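PDB 2CWX: ribulose bisphosphate carboxylase from Pyrococcus horikoshii, which catalyses the magnesium-dependent carboxylation of ribulose 1,5-bisphosphate to two molecules of 3-phosphoglycerate and probably acts in an archaeal pathway of AMP degradation. Local coordinates for the interface of chains A and B and the interface of chains A and C. Numbering follows the deposited sequence. Chains: chain A/B/C, Ribulose bisphosphate carboxylase.

Chain A meets chain B at contact 1 and chain C at contact 2, the C-alpha centres of the two patches lying about 19 Å apart. Both use the same short stretch of the protein, helix 127-130 and the arginine after it, from chain A in contact 1 and from chain C in contact 2. Because the A-C interface is two-fold symmetric, A:Tyr127 and A:Arg131 also serve the twin of contact 2, so one segment faces two neighbours at once. The three chains form part of the octamer. The centre of contact 1 lies about 24 Å, and that of contact 2 about 33 Å, from A:His278, a predicted catalytic residue.

Contact 1: the interface of chains A and B. Residues chain A 127, 131, 339; chain B 195-196, 198.
B:Pro195 lies against the imidazole of A:His339, with its CB over the middle of the ring face, 3.9 Å from the centroid, in a CH-pi contact. The histidine chi1 of 57° puts CG between the backbone N and the carbonyl carbon and presents this face to the proline. The carbonyl O of B:Pro195 meets the same side chain nearer its root, 3.2 Å from A:His339 CB. Beside this pair, A:His339 CB also packs on B:Phe196 CA at 3.7 Å.

B:Pro195 CG points into an angle formed by two side chains of chain A. B:Pro195 CG rests 3.8 Å from A:Arg131 CB and 3.6 Å from A:Tyr127 OH, while B:Pro195 CD faces A:Arg131 NH2 at 3.7 Å. A bend at chi3 of A:Arg131 brings its guanidinium round to this side, and across this contact the guanidinium meets the proline by packing; its NH1 lies in plane at the edge of the A:Tyr127 ring. The hydroxyl OH of A:Tyr127 in turn meets the edge of B:Phe196, in the plane of that ring, its nearest atom being CD2 at 3.8 Å; the two side chains cross at about a right angle.

At the polar rim, B:Arg198 runs extended from CG to NE and carries its NH2 to the main-chain O of A:Arg131, a weak hydrogen bond of 3.0 Å bent to 131° at the hydrogen. One face of its guanidinium lies against B:Pro195 CA, and A:His339 CD2 stands at its edge, the imidazole and guanidinium planes 53° apart.

In chain A the patch combines helix 127-130 and the residue after it with the loop between helix 323-334 and strand 344-347. Chain B gives the loop of its catalytic alpha/beta barrel that leaves strand 184-186, which ends at B:Lys186, the lysine expected to be carbamylated for magnesium binding, and leads into helix 199-217.

Contact 2: the interface of chains A and C. Residues chain A 64, 67, 90-91, 95; chain C 127-128, 131, 338.
C:Arg131 stacks its guanidinium on the carboxylate of A:Glu95 across a two-fold interface of this form III Rubisco, a family built of large subunits alone. Beyond CB and CG the chain bends at chi3 (-58°), which lays its outer part along the glutamate. C:Arg131 CD is the first atom to meet it, 3.3 Å from A:Glu95 OE1, and NE runs over the same oxygen. C:Arg131 CZ lies under A:Glu95 CD at 3.5 Å, the two planes 17° apart, in a stacked salt bridge whose closest charged atoms are C:Arg131 NH1 and A:Glu95 OE2.

At the tip the two amino groups divide the work. C:Arg131 NH1 gives a nearly straight hydrogen bond to the main-chain O of A:Leu90, 3.0 Å and 171° at the hydrogen; the oxygen lies in the guanidinium plane, but the nitrogen reaches it from above the carbonyl plane. The same nitrogen forms a salt bridge within chain C with C:Glu128 OE1, which accepts a hydrogen bond on its syn lone pair and helps to fix the guanidinium's rotation. C:Arg131 NH2 reaches water 1 at 3.1 Å, and this water also meets the backbone N of A:Glu95.

C:Glu128 OE2 is modelled 2.5 Å from A:Glu95 OE2. So close an approach of two acceptors is doubtful as modelled; a shared proton could explain it, but protons are not seen, and the nearby C:Arg131 NH1 would probably ease the repulsion. The A:Leu90 side chain crosses that of C:Glu128 at about a right angle, its CD1 packing against the carboxylate carbon CD.

Further along, A:Thr91 CG2 meets C:Tyr127 CE2 at 3.8 Å, and the poorly ordered A:Met64 approaches the hydroxyl end of that ring. A:Arg67 grips C:Glu338 end-on, NH2 to OE1 at 2.8 Å and NH1 to OE2 at 3.1 Å. Both oxygens are met on their syn sides, although the guanidinium and carboxylate planes are turned well away from each other.

Contact 1: the interface of chains A and B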
loop_
_atom_site.group_PDB
_atom_site.type_symbol
_atom_site.label_atom_id
_atom_site.label_comp_id
_atom_site.label_asym_id
_atom_site.label_seq_id
_atom_site.Cartn_x
_atom_site.Cartn_y
_atom_site.Cartn_z
ATOM N N TYR A 127 17.616 25.280 26.167
ATOM C CA TYR A 127 18.170 24.187 25.363
ATOM C C TYR A 127 17.280 22.919 25.258
ATOM O O TYR A 127 17.090 22.391 24.180
ATOM C CB TYR A 127 19.576 23.791 25.849
ATOM C CG TYR A 127 20.263 22.934 24.830
ATOM C CD1 TYR A 127 20.910 23.508 23.749
ATOM C CD2 TYR A 127 20.212 21.558 24.902
ATOM C CE1 TYR A 127 21.526 22.727 22.784
ATOM C CE2 TYR A 127 20.814 20.773 23.934
ATOM C CZ TYR A 127 21.444 21.368 22.858
ATOM O OH TYR A 127 22.073 20.607 21.900
ATOM N N ARG A 131 16.011 22.055 21.509
ATOM C CA ARG A 131 16.620 20.896 20.875
ATOM C C ARG A 131 15.620 20.010 20.141
ATOM O O ARG A 131 16.023 19.169 19.370
ATOM C CB ARG A 131 17.392 20.063 21.913
ATOM C CG ARG A 131 16.532 19.226 22.848
ATOM C CD ARG A 131 17.337 18.520 23.890
ATOM N NE ARG A 131 18.081 17.422 23.277
ATOM C CZ ARG A 131 19.207 16.886 23.730
ATOM N NH1 ARG A 131 19.772 17.321 24.844
ATOM N NH2 ARG A 131 19.782 15.905 23.047
ATOM N N HIS A 339 22.067 25.054 17.440
ATOM C CA HIS A 339 22.029 24.320 16.176
ATOM C C HIS A 339 21.110 24.961 15.129
ATOM O O HIS A 339 20.967 24.440 14.048
ATOM C CB HIS A 339 21.563 22.859 16.437
ATOM C CG HIS A 339 20.231 22.779 17.101
ATOM N ND1 HIS A 339 20.029 23.190 18.399
ATOM C CD2 HIS A 339 19.017 22.408 16.624
ATOM C CE1 HIS A 339 18.745 23.073 18.695
ATOM N NE2 HIS A 339 18.110 22.597 17.639
ATOM N N PRO B 195 20.969 17.147 18.206
ATOM C CA PRO B 195 20.402 18.368 17.613
ATOM C C PRO B 195 21.405 19.170 16.760
ATOM O O PRO B 195 21.004 19.796 15.780
ATOM C CB PRO B 195 19.938 19.173 18.811
ATOM C CG PRO B 195 20.129 18.265 20.033
ATOM C CD PRO B 195 20.810 17.052 19.671
ATOM N N PHE B 196 22.695 19.133 17.112
ATOM C CA PHE B 196 23.745 19.850 16.373
ATOM C C PHE B 196 24.415 18.990 15.305
ATOM O O PHE B 196 25.293 19.451 14.610
ATOM C CB PHE B 196 24.828 20.362 17.339
ATOM C CG PHE B 196 25.297 19.307 18.287
ATOM C CD1 PHE B 196 26.322 18.463 17.941
ATOM C CD2 PHE B 196 24.710 19.180 19.554
ATOM C CE1 PHE B 196 26.729 17.470 18.806
ATOM C CE2 PHE B 196 25.126 18.184 20.424
ATOM C CZ PHE B 196 26.129 17.341 20.043
ATOM N N ARG B 198 22.429 15.989 13.261
ATOM C CA ARG B 198 21.336 15.053 13.046
ATOM C C ARG B 198 21.777 14.116 11.939
ATOM O O ARG B 198 22.480 14.500 11.005
ATOM C CB ARG B 198 20.024 15.800 12.670
ATOM C CG ARG B 198 19.515 16.723 13.830
ATOM C CD ARG B 198 18.727 18.009 13.408
ATOM N NE ARG B 198 18.232 18.845 14.562
ATOM C CZ ARG B 198 17.335 18.399 15.484
ATOM N NH1 ARG B 198 16.864 17.141 15.421
ATOM N NH2 ARG B 198 16.903 19.170 16.473
#

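Contact 2: the interface of chains A and C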
loop_
_atom_site.group_PDB
_atom_site.type_symbol
_atom_site.label_atom_id
_atom_site.label_comp_id
_atom_site.label_asym_id
_atom_site.label_seq_id
_atom_site.Cartn_x
_atom_site.Cartn_y
_atom_site.Cartn_z
ATOM N N MET A 64 1.766 17.853 40.158
ATOM C CA MET A 64 2.314 18.377 38.916
ATOM C C MET A 64 1.859 19.803 38.666
ATOM O O MET A 64 2.590 20.580 38.089
ATOM C CB MET A 64 1.940 17.504 37.734
ATOM C CG MET A 64 3.078 17.340 36.765
ATOM S SD MET A 64 4.422 16.298 37.532
ATOM C CE MET A 64 5.685 16.927 36.455
ATOM N N ARG A 67 4.083 22.119 40.681
ATOM C CA ARG A 67 5.397 22.142 40.045
ATOM C C ARG A 67 5.403 22.971 38.756
ATOM O O ARG A 67 6.418 23.573 38.419
ATOM C CB ARG A 67 5.885 20.700 39.804
ATOM C CG ARG A 67 6.851 20.510 38.649
ATOM C CD ARG A 67 7.978 19.482 38.875
ATOM N NE ARG A 67 7.503 18.228 39.443
ATOM C CZ ARG A 67 8.030 17.031 39.174
ATOM N NH1 ARG A 67 9.075 16.911 38.357
ATOM N NH2 ARG A 67 7.508 15.961 39.751
ATOM N N LEU A 90 9.110 23.458 32.018
ATOM C CA LEU A 90 8.853 22.723 30.774
ATOM C C LEU A 90 7.836 21.642 30.991
ATOM O O LEU A 90 7.340 21.058 30.043
ATOM C CB LEU A 90 10.124 22.137 30.252
ATOM C CG LEU A 90 11.147 23.213 29.879
ATOM C CD1 LEU A 90 12.339 22.537 29.230
ATOM C CD2 LEU A 90 10.588 24.265 28.936
ATOM N N THR A 91 7.495 21.375 32.242
ATOM C CA THR A 91 6.327 20.523 32.505
ATOM C C THR A 91 5.010 21.089 31.933
ATOM O O THR A 91 4.051 20.361 31.814
ATOM C CB THR A 91 6.132 20.333 34.003
ATOM O OG1 THR A 91 6.366 21.588 34.667
ATOM C CG2 THR A 91 7.160 19.381 34.564
ATOM N N GLU A 95 6.624 18.985 24.254
ATOM C CA GLU A 95 7.863 19.305 23.529
ATOM C C GLU A 95 7.732 18.944 22.027
ATOM O O GLU A 95 7.056 17.989 21.667
ATOM C CB GLU A 95 9.060 18.668 24.238
ATOM C CG GLU A 95 9.370 19.460 25.515
ATOM C CD GLU A 95 10.565 18.973 26.324
ATOM O OE1 GLU A 95 11.109 17.905 26.024
ATOM O OE2 GLU A 95 10.945 19.678 27.295
ATOM N N TYR C 127 14.552 14.930 34.626
ATOM C CA TYR C 127 13.211 14.958 34.075
ATOM C C TYR C 127 13.229 15.109 32.528
ATOM O O TYR C 127 12.471 14.439 31.798
ATOM C CB TYR C 127 12.385 16.067 34.741
ATOM C CG TYR C 127 10.933 15.998 34.330
ATOM C CD1 TYR C 127 10.068 15.157 34.997
ATOM C CD2 TYR C 127 10.453 16.695 33.233
ATOM C CE1 TYR C 127 8.742 15.025 34.609
ATOM C CE2 TYR C 127 9.097 16.570 32.827
ATOM C CZ TYR C 127 8.268 15.730 33.526
ATOM O OH TYR C 127 6.940 15.564 33.190
ATOM N N GLU C 128 14.146 15.931 32.011
ATOM C CA GLU C 128 14.157 16.212 30.583
ATOM C C GLU C 128 14.684 15.034 29.764
ATOM O O GLU C 128 14.489 15.012 28.532
ATOM C CB GLU C 128 14.958 17.485 30.263
ATOM C CG GLU C 128 14.183 18.743 30.659
ATOM C CD GLU C 128 12.867 18.900 29.910
ATOM O OE1 GLU C 128 11.811 19.055 30.596
ATOM O OE2 GLU C 128 12.870 18.871 28.626
ATOM N N ARG C 131 11.346 12.225 30.483
ATOM C CA ARG C 131 10.080 12.562 29.832
ATOM C C ARG C 131 9.949 12.005 28.411
ATOM O O ARG C 131 8.868 11.986 27.854
ATOM C CB ARG C 131 9.871 14.064 29.818
ATOM C CG ARG C 131 10.831 14.812 28.908
ATOM C CD ARG C 131 10.566 16.301 28.884
ATOM N NE ARG C 131 9.208 16.629 28.464
ATOM C CZ ARG C 131 8.526 17.721 28.813
ATOM N NH1 ARG C 131 9.013 18.633 29.647
ATOM N NH2 ARG C 131 7.327 17.907 28.348
ATOM N N GLU C 338 8.016 9.865 38.856
ATOM C CA GLU C 338 7.334 10.751 37.926
ATOM C C GLU C 338 6.147 10.076 37.237
ATOM O O GLU C 338 5.276 9.563 37.884
ATOM C CB GLU C 338 8.348 11.291 36.917
ATOM C CG GLU C 338 9.550 11.966 37.578
ATOM C CD GLU C 338 9.238 13.371 38.108
ATOM O OE1 GLU C 338 8.063 13.798 38.094
ATOM O OE2 GLU C 338 10.177 14.065 38.516
HETATM O O HOH W 1 6.330 16.254 25.872
#